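Local coordinates for protein predicted phosphatase, HAD family (Clostridium acetobutylicum, PDB 3MC1) that is a predicted phosphatase of the haloacid dehalogenase superfamily, probably hydrolysing phosphate esters with the help of a metal ion, its substrate not established, at residues A93-L98 against F123-Y128; H104-T109 against L155-D160; T113-Q118 against S135-K140. All coordinates share one frame; numbering follows the deposited sequence.

Contact 1 of 3, residues A93-L98 against F123-Y128; sequences ALLSSL and FKLAFY
Leu95 of helix 91-101 lies against the ring of Tyr128, which closes the short 3-10 segment 126-128, and that pair carries most of the contact. The aromatic part is a CH-pi interaction: Leu95 CB sits over one face of the Tyr128 ring, 4.1 Å from its centroid and 20° off the ring normal, displaced toward the CG end. The two side chains cross at about a right angle, the leucine running over the root of the ring while the phenol extends along the helix surface toward Ser96. With CG anti to the carbonyl carbon (chi1 -74°), the tyrosine turns its ring back beside its own backbone N and lays it on the helix. Ser96 meets the far part of the same ring obliquely, its CA 3.8 Å from Tyr128 CE1.

Purely aliphatic packing is thinner. Leu95 CD1 reaches past the ring, 3.9 Å from Tyr128 CD2, and its other approach is to Leu125 CD1 at 4.3 Å, so one methyl bridges the two loop side chains. Leu95 is buried and also packs on Leu105 of strand 104-109 and on Phe129.

No hydrogen bond crosses between the segments. The polar end of Tyr128 is held instead by Glu92, one turn before Ser96 on the same helix, whose OE2 hydrogen-bonds with the phenol OH; face packing and this bond together limit how the ring can turn. Within the loop, Lys124 has positive phi and ends helix 113-122 in a Schellman motif, after which the loop brings Leu125 and Tyr128 against helix 91-101. The contact thus joins helix 91-101 to the connection between helix 113-122 and strand 131-135, within the helix layer that packs against one face of the parallel sheet.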
loop_
_atom_site.group_PDB
_atom_site.type_symbol
_atom_site.label_atom_id
_atom_site.label_comp_id
_atom_site.label_asym_id
_atom_site.label_seq_id
_atom_site.Cartn_x
_atom_site.Cartn_y
_atom_site.Cartn_z
ATOM N N ALA A 93 -9.992 -14.596 -2.846
ATOM C CA ALA A 93 -9.751 -16.041 -2.832
ATOM C C ALA A 93 -8.440 -16.302 -2.068
ATOM O O ALA A 93 -8.356 -17.203 -1.231
ATOM C CB ALA A 93 -9.643 -16.553 -4.247
ATOM N N LEU A 94 -7.429 -15.488 -2.354
ATOM C CA LEU A 94 -6.129 -15.596 -1.692
ATOM C C LEU A 94 -6.263 -15.437 -0.178
ATOM O O LEU A 94 -5.799 -16.291 0.586
ATOM C CB LEU A 94 -5.162 -14.526 -2.235
ATOM C CG LEU A 94 -3.813 -14.413 -1.498
ATOM C CD1 LEU A 94 -3.023 -15.715 -1.657
ATOM C CD2 LEU A 94 -3.016 -13.245 -2.036
ATOM N N LEU A 95 -6.900 -14.345 0.246
ATOM C CA LEU A 95 -7.098 -14.059 1.666
ATOM C C LEU A 95 -7.829 -15.184 2.379
ATOM O O LEU A 95 -7.455 -15.566 3.491
ATOM C CB LEU A 95 -7.893 -12.766 1.838
ATOM C CG LEU A 95 -7.257 -11.509 1.241
ATOM C CD1 LEU A 95 -8.199 -10.310 1.420
ATOM C CD2 LEU A 95 -5.932 -11.252 1.932
ATOM N N SER A 96 -8.883 -15.699 1.750
ATOM C CA SER A 96 -9.651 -16.784 2.354
ATOM C C SER A 96 -8.742 -18.001 2.535
ATOM O O SER A 96 -8.648 -18.550 3.630
ATOM C CB SER A 96 -10.841 -17.159 1.467
ATOM O OG SER A 96 -11.666 -18.121 2.105
ATOM N N SER A 97 -8.069 -18.405 1.458
ATOM C CA SER A 97 -7.167 -19.558 1.496
ATOM C C SER A 97 -6.112 -19.425 2.597
ATOM O O SER A 97 -5.859 -20.375 3.344
ATOM C CB SER A 97 -6.480 -19.733 0.139
ATOM O OG SER A 97 -5.599 -20.853 0.147
ATOM N N LEU A 98 -5.506 -18.246 2.712
ATOM C CA LEU A 98 -4.478 -18.038 3.726
ATOM C C LEU A 98 -4.998 -18.168 5.155
ATOM O O LEU A 98 -4.339 -18.775 5.996
ATOM C CB LEU A 98 -3.804 -16.669 3.539
ATOM C CG LEU A 98 -3.069 -16.420 2.219
ATOM C CD1 LEU A 98 -2.414 -15.037 2.264
ATOM C CD2 LEU A 98 -2.022 -17.510 1.983
ATOM N N PHE A 123 -15.305 -2.946 0.501
ATOM C CA PHE A 123 -15.106 -4.079 -0.389
ATOM C C PHE A 123 -15.356 -5.437 0.266
ATOM O O PHE A 123 -15.182 -6.477 -0.367
ATOM C CB PHE A 123 -13.707 -4.007 -1.011
ATOM C CG PHE A 123 -13.591 -2.962 -2.095
ATOM C CD1 PHE A 123 -14.339 -3.074 -3.267
ATOM C CD2 PHE A 123 -12.770 -1.849 -1.934
ATOM C CE1 PHE A 123 -14.277 -2.096 -4.261
ATOM C CE2 PHE A 123 -12.700 -0.861 -2.928
ATOM C CZ PHE A 123 -13.457 -0.987 -4.092
ATOM N N LYS A 124 -15.773 -5.411 1.530
ATOM C CA LYS A 124 -16.101 -6.623 2.286
ATOM C C LYS A 124 -14.929 -7.577 2.526
ATOM O O LYS A 124 -15.106 -8.797 2.572
ATOM C CB LYS A 124 -17.234 -7.356 1.571
ATOM C CG LYS A 124 -18.434 -6.449 1.290
ATOM C CD LYS A 124 -19.445 -7.112 0.393
ATOM C CE LYS A 124 -20.573 -6.152 0.020
ATOM N NZ LYS A 124 -21.656 -6.857 -0.727
ATOM N N LEU A 125 -13.737 -7.021 2.697
ATOM C CA LEU A 125 -12.542 -7.833 2.935
ATOM C C LEU A 125 -11.980 -7.558 4.324
ATOM O O LEU A 125 -11.038 -8.216 4.754
ATOM C CB LEU A 125 -11.457 -7.499 1.897
ATOM C CG LEU A 125 -11.761 -7.603 0.397
ATOM C CD1 LEU A 125 -10.536 -7.163 -0.389
ATOM C CD2 LEU A 125 -12.147 -9.032 0.022
ATOM N N ALA A 126 -12.568 -6.598 5.032
ATOM C CA ALA A 126 -12.054 -6.208 6.344
ATOM C C ALA A 126 -11.850 -7.305 7.391
ATOM O O ALA A 126 -10.855 -7.303 8.109
ATOM C CB ALA A 126 -12.926 -5.099 6.929
ATOM N N PHE A 127 -12.781 -8.243 7.482
ATOM C CA PHE A 127 -12.676 -9.289 8.488
ATOM C C PHE A 127 -11.623 -10.365 8.254
ATOM O O PHE A 127 -11.368 -11.198 9.134
ATOM C CB PHE A 127 -14.057 -9.898 8.704
ATOM C CG PHE A 127 -14.981 -8.991 9.462
ATOM C CD1 PHE A 127 -14.723 -8.683 10.793
ATOM C CD2 PHE A 127 -16.084 -8.417 8.840
ATOM C CE1 PHE A 127 -15.554 -7.814 11.497
ATOM C CE2 PHE A 127 -16.924 -7.546 9.533
ATOM C CZ PHE A 127 -16.662 -7.244 10.863
ATOM N N TYR A 128 -11.005 -10.351 7.079
ATOM C CA TYR A 128 -9.950 -11.318 6.779
ATOM C C TYR A 128 -8.693 -10.893 7.529
ATOM O O TYR A 128 -7.759 -11.680 7.708
ATOM C CB TYR A 128 -9.633 -11.332 5.288
ATOM C CG TYR A 128 -10.661 -12.009 4.412
ATOM C CD1 TYR A 128 -10.940 -13.372 4.554
ATOM C CD2 TYR A 128 -11.340 -11.299 3.424
ATOM C CE1 TYR A 128 -11.868 -14.010 3.732
ATOM C CE2 TYR A 128 -12.272 -11.926 2.590
ATOM C CZ TYR A 128 -12.529 -13.282 2.751
ATOM O OH TYR A 128 -13.434 -13.901 1.929
#

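Contact 2 of 3, residues H104-T109 against L155-D160; sequences HLVVAT and LNIKSD
Val106 CG2 presses against Leu155 CD1 at 3.5 Å, closer than carbon atoms usually approach, so the packing here is tight. The two side chains reach toward each other tip to tip, and CD1 of the leucine also lies 3.9 Å from Val106 CG1. A single leucine methyl therefore sits against both branches of the valine. Leu155 puts it there with CG anti to its carbonyl carbon (chi1 -67°), which carries the isobutyl group toward the strand.

Ile157 adds a looser touch from beside the leucine: its CD1 is 4.4 Å from Val106 CG2. That branch of the valine is consequently approached by two side chains, one on each side of Asn156 in the chain. No hydrogen bond links the segments; the backbones stay well apart, with the nearest CA atoms, those of Val106 and Leu155, separated by 9.4 Å.

Between the two contributors, Asn156 adopts positive phi as the C-prime residue of a Schellman motif, in which Ile157 N returns to Met152 O and Asn156 N to Glu153 O. This reversal ends the helix while leaving Leu155 and Ile157 both directed at the valine. Ile157 packs further on Met152 and on Tyr6 of strand 6-9. On the strand side, Val106 exchanges backbone hydrogen bonds with Val7 and Phe9, fixing it in the sheet next to strand 6-9. Such apolar cover of an inner parallel strand, next to the edge strand 131-135, by the helix end and loop leading into strand 162-166, is characteristic of the three-layer alpha/beta Rossmann-like fold shared by HAD-family hydrolases.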
loop_
_atom_site.group_PDB
_atom_site.type_symbol
_atom_site.label_atom_id
_atom_site.label_comp_id
_atom_site.label_asym_id
_atom_site.label_seq_id
_atom_site.Cartn_x
_atom_site.Cartn_y
_atom_site.Cartn_z
ATOM N N HIS A 104 -2.155 -15.299 9.978
ATOM C CA HIS A 104 -2.793 -14.119 10.558
ATOM C C HIS A 104 -2.446 -13.034 9.540
ATOM O O HIS A 104 -1.266 -12.826 9.242
ATOM C CB HIS A 104 -2.193 -13.765 11.918
ATOM C CG HIS A 104 -2.613 -14.683 13.022
ATOM N ND1 HIS A 104 -2.152 -15.978 13.131
ATOM C CD2 HIS A 104 -3.472 -14.503 14.053
ATOM C CE1 HIS A 104 -2.710 -16.555 14.180
ATOM N NE2 HIS A 104 -3.516 -15.680 14.757
ATOM N N LEU A 105 -3.461 -12.358 9.003
ATOM C CA LEU A 105 -3.243 -11.341 7.973
ATOM C C LEU A 105 -3.331 -9.925 8.520
ATOM O O LEU A 105 -4.212 -9.622 9.320
ATOM C CB LEU A 105 -4.256 -11.534 6.828
ATOM C CG LEU A 105 -4.433 -12.978 6.316
ATOM C CD1 LEU A 105 -5.447 -13.030 5.162
ATOM C CD2 LEU A 105 -3.097 -13.526 5.856
ATOM N N VAL A 106 -2.418 -9.061 8.069
ATOM C CA VAL A 106 -2.370 -7.677 8.532
ATOM C C VAL A 106 -2.142 -6.712 7.370
ATOM O O VAL A 106 -1.430 -7.029 6.425
ATOM C CB VAL A 106 -1.198 -7.476 9.555
ATOM C CG1 VAL A 106 -1.153 -6.029 10.051
ATOM C CG2 VAL A 106 -1.366 -8.428 10.750
ATOM N N VAL A 107 -2.768 -5.540 7.424
ATOM C CA VAL A 107 -2.531 -4.551 6.383
ATOM C C VAL A 107 -1.574 -3.533 7.000
ATOM O O VAL A 107 -1.806 -3.031 8.098
ATOM C CB VAL A 107 -3.819 -3.807 5.939
ATOM C CG1 VAL A 107 -3.440 -2.628 5.027
ATOM C CG2 VAL A 107 -4.746 -4.755 5.192
ATOM N N ALA A 108 -0.486 -3.256 6.294
ATOM C CA ALA A 108 0.506 -2.287 6.739
ATOM C C ALA A 108 0.656 -1.361 5.538
ATOM O O ALA A 108 1.266 -1.731 4.536
ATOM C CB ALA A 108 1.824 -2.985 7.052
ATOM N N THR A 109 0.099 -0.158 5.643
ATOM C CA THR A 109 0.118 0.774 4.524
ATOM C C THR A 109 0.414 2.229 4.888
ATOM O O THR A 109 0.179 2.656 6.018
ATOM C CB THR A 109 -1.250 0.716 3.792
ATOM O OG1 THR A 109 -1.269 1.649 2.709
ATOM C CG2 THR A 109 -2.392 1.048 4.756
ATOM N N LEU A 155 0.937 -5.765 17.427
ATOM C CA LEU A 155 0.501 -7.157 17.449
ATOM C C LEU A 155 1.563 -8.083 18.031
ATOM O O LEU A 155 1.375 -9.293 18.085
ATOM C CB LEU A 155 0.150 -7.605 16.027
ATOM C CG LEU A 155 -1.070 -6.927 15.396
ATOM C CD1 LEU A 155 -0.970 -6.931 13.871
ATOM C CD2 LEU A 155 -2.312 -7.653 15.856
ATOM N N ASN A 156 2.675 -7.500 18.463
ATOM C CA ASN A 156 3.786 -8.259 19.023
ATOM C C ASN A 156 4.255 -9.342 18.048
ATOM O O ASN A 156 4.362 -10.520 18.398
ATOM C CB ASN A 156 3.381 -8.894 20.353
ATOM C CG ASN A 156 4.563 -9.460 21.100
ATOM O OD1 ASN A 156 5.541 -8.753 21.351
ATOM N ND2 ASN A 156 4.486 -10.737 21.459
ATOM N N ILE A 157 4.530 -8.918 16.821
ATOM C CA ILE A 157 4.992 -9.796 15.759
ATOM C C ILE A 157 6.521 -9.738 15.698
ATOM O O ILE A 157 7.113 -8.653 15.732
ATOM C CB ILE A 157 4.421 -9.340 14.390
ATOM C CG1 ILE A 157 2.893 -9.315 14.451
ATOM C CG2 ILE A 157 4.907 -10.268 13.276
ATOM C CD1 ILE A 157 2.239 -8.711 13.220
ATOM N N LYS A 158 7.156 -10.902 15.615
ATOM C CA LYS A 158 8.610 -10.974 15.537
ATOM C C LYS A 158 9.039 -11.051 14.079
ATOM O O LYS A 158 8.309 -11.569 13.234
ATOM C CB LYS A 158 9.135 -12.203 16.292
ATOM C CG LYS A 158 8.828 -12.225 17.780
ATOM C CD LYS A 158 9.436 -11.031 18.503
ATOM C CE LYS A 158 9.267 -11.170 20.007
ATOM N NZ LYS A 158 7.841 -11.354 20.394
ATOM N N SER A 159 10.234 -10.544 13.796
ATOM C CA SER A 159 10.781 -10.537 12.445
ATOM C C SER A 159 10.880 -11.912 11.791
ATOM O O SER A 159 10.834 -12.031 10.566
ATOM C CB SER A 159 12.163 -9.881 12.455
ATOM O OG SER A 159 12.063 -8.517 12.821
ATOM N N ASP A 160 11.012 -12.954 12.603
ATOM C CA ASP A 160 11.131 -14.304 12.068
ATOM C C ASP A 160 9.779 -15.002 11.977
ATOM O O ASP A 160 9.707 -16.211 11.747
ATOM C CB ASP A 160 12.094 -15.123 12.937
ATOM C CG ASP A 160 11.541 -15.403 14.323
ATOM O OD1 ASP A 160 10.698 -14.616 14.805
ATOM O OD2 ASP A 160 11.963 -16.405 14.941
#

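Contact 3 of 3, residues T113-Q118 against S135-K140; sequences TVFSKQ and SSLDGK
Thr113 and Ser135 supply the polar half of this contact. Ser135 O accepts two bonds from one residue: Thr113 N donates from 2.9 Å, in the carbonyl plane and nearly straight at 167°, while Thr113 OG1 donates from 3.2 Å, standing 48° out of that plane. The hydroxyl can share the acceptor because it is anti to the carbonyl carbon (chi1 -50°), beside its own backbone N. The amide belongs to the first turn of helix 113-122, so a carbonyl at the end of strand 131-135 satisfies a donor at the helix start.

The apolar half is a small cluster around Leu137. Val114 CG1 lies 3.9 Å from Leu137 CD2, and the same leucine methyl is 4.0 Å from Phe115 CE2. The leucine crosses both side chains at roughly right angles.

Further along the loop, a type I turn from Ser136 to Gly139 overlaps an Asx turn at Asp138: Asp138 OD1 takes Lys140 N at 2.7 Å, nearly along its C-O axis, and Ser136 OG from above the carboxylate plane.

Helix 63-81 flanks the apolar cluster: Arg74 hydrogen-bonds to Leu137 O, and the Phe77 ring meets Phe115 edge-to-face. Ser135 OG hydrogen-bonds with Ser110 O, just after strand 104-109, and the loop runs on into helix 144-155.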
loop_
_atom_site.group_PDB
_atom_site.type_symbol
_atom_site.label_atom_id
_atom_site.label_comp_id
_atom_site.label_asym_id
_atom_site.label_seq_id
_atom_site.Cartn_x
_atom_site.Cartn_y
_atom_site.Cartn_z
ATOM N N THR A 113 -5.064 5.227 7.865
ATOM C CA THR A 113 -5.846 4.131 8.435
ATOM C C THR A 113 -7.353 4.334 8.269
ATOM O O THR A 113 -8.092 3.390 7.989
ATOM C CB THR A 113 -5.582 3.980 9.950
ATOM O OG1 THR A 113 -4.173 3.948 10.194
ATOM C CG2 THR A 113 -6.205 2.703 10.474
ATOM N N VAL A 114 -7.811 5.566 8.446
ATOM C CA VAL A 114 -9.234 5.851 8.340
ATOM C C VAL A 114 -9.784 5.513 6.961
ATOM O O VAL A 114 -10.867 4.935 6.849
ATOM C CB VAL A 114 -9.530 7.333 8.691
ATOM C CG1 VAL A 114 -8.724 8.256 7.803
ATOM C CG2 VAL A 114 -11.025 7.605 8.559
ATOM N N PHE A 115 -9.042 5.869 5.915
ATOM C CA PHE A 115 -9.465 5.564 4.552
ATOM C C PHE A 115 -9.309 4.071 4.254
ATOM O O PHE A 115 -10.179 3.470 3.639
ATOM C CB PHE A 115 -8.633 6.342 3.522
ATOM C CG PHE A 115 -8.748 7.838 3.642
ATOM C CD1 PHE A 115 -9.950 8.435 4.028
ATOM C CD2 PHE A 115 -7.665 8.654 3.328
ATOM C CE1 PHE A 115 -10.066 9.825 4.093
ATOM C CE2 PHE A 115 -7.774 10.046 3.389
ATOM C CZ PHE A 115 -8.974 10.628 3.772
ATOM N N SER A 116 -8.192 3.489 4.682
ATOM C CA SER A 116 -7.932 2.069 4.435
ATOM C C SER A 116 -9.029 1.181 5.017
ATOM O O SER A 116 -9.447 0.213 4.394
ATOM C CB SER A 116 -6.578 1.682 5.024
ATOM O OG SER A 116 -5.565 2.560 4.559
ATOM N N LYS A 117 -9.497 1.521 6.213
ATOM C CA LYS A 117 -10.558 0.764 6.860
ATOM C C LYS A 117 -11.876 0.891 6.084
ATOM O O LYS A 117 -12.545 -0.111 5.817
ATOM C CB LYS A 117 -10.733 1.263 8.298
ATOM C CG LYS A 117 -11.631 0.392 9.144
ATOM C CD LYS A 117 -11.703 0.914 10.565
ATOM C CE LYS A 117 -12.084 -0.201 11.522
ATOM N NZ LYS A 117 -11.043 -1.275 11.523
ATOM N N GLN A 118 -12.239 2.123 5.708
ATOM C CA GLN A 118 -13.472 2.363 4.959
ATOM C C GLN A 118 -13.470 1.592 3.660
ATOM O O GLN A 118 -14.489 1.037 3.256
ATOM C CB GLN A 118 -13.634 3.842 4.594
ATOM C CG GLN A 118 -13.919 4.780 5.722
ATOM C CD GLN A 118 -14.134 6.189 5.203
ATOM O OE1 GLN A 118 -15.151 6.482 4.563
ATOM N NE2 GLN A 118 -13.164 7.063 5.454
ATOM N N SER A 135 -1.398 5.049 8.037
ATOM C CA SER A 135 -0.776 6.258 8.543
ATOM C C SER A 135 -1.831 7.082 9.282
ATOM O O SER A 135 -3.032 6.799 9.209
ATOM C CB SER A 135 -0.203 7.085 7.383
ATOM O OG SER A 135 -1.221 7.457 6.466
ATOM N N SER A 136 -1.377 8.085 10.016
ATOM C CA SER A 136 -2.294 8.970 10.717
ATOM C C SER A 136 -2.520 10.110 9.728
ATOM O O SER A 136 -1.597 10.495 9.013
ATOM C CB SER A 136 -1.644 9.493 11.997
ATOM O OG SER A 136 -0.359 10.013 11.716
ATOM N N LEU A 137 -3.737 10.639 9.671
ATOM C CA LEU A 137 -4.029 11.735 8.752
ATOM C C LEU A 137 -3.001 12.865 8.818
ATOM O O LEU A 137 -2.729 13.504 7.806
ATOM C CB LEU A 137 -5.434 12.286 9.013
ATOM C CG LEU A 137 -6.604 11.426 8.524
ATOM C CD1 LEU A 137 -7.923 12.009 9.016
ATOM C CD2 LEU A 137 -6.587 11.357 6.994
ATOM N N ASP A 138 -2.414 13.106 9.991
ATOM C CA ASP A 138 -1.419 14.176 10.124
ATOM C C ASP A 138 -0.019 13.811 9.630
ATOM O O ASP A 138 0.897 14.633 9.673
ATOM C CB ASP A 138 -1.324 14.673 11.575
ATOM C CG ASP A 138 -0.840 13.604 12.541
ATOM O OD1 ASP A 138 -0.011 12.760 12.145
ATOM O OD2 ASP A 138 -1.280 13.625 13.711
ATOM N N GLY A 139 0.156 12.578 9.172
ATOM C CA GLY A 139 1.452 12.172 8.664
ATOM C C GLY A 139 2.568 11.944 9.670
ATOM O O GLY A 139 3.709 11.706 9.269
ATOM N N LYS A 140 2.265 12.011 10.962
ATOM C CA LYS A 140 3.298 11.786 11.976
ATOM C C LYS A 140 3.814 10.350 11.874
ATOM O O LYS A 140 4.994 10.072 12.112
ATOM C CB LYS A 140 2.743 12.062 13.376
ATOM C CG LYS A 140 2.525 13.544 13.629
ATOM C CD LYS A 140 2.289 13.853 15.093
ATOM C CE LYS A 140 2.232 15.362 15.310
ATOM N NZ LYS A 140 1.983 15.723 16.735
#

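Contact 2 is the most buried of the three; contacts 1 and 3 are partly buried, with exposed residues taking part only in contact 3. Contacts 1 and 2 are apolar across their segments, the first pairing a leucine with an aromatic face, the second joining aliphatic tips, whereas contact 3 adds hydrogen bonds to its packing where the start of helix 113-122 meets the end of strand 131-135. Strand 104-109 ties them together: its Leu105 touches Leu95, Leu98 and Tyr128 of contact 1, and Thr109 CG2 meets Ser116 OG of contact 3 at 3.5 Å. Helix 113-122 starts in contact 3 and leads into the loop of contact 1. Thr109 OG1 also hydrogen-bonds with OD1 of Asp10, a sodium ligand.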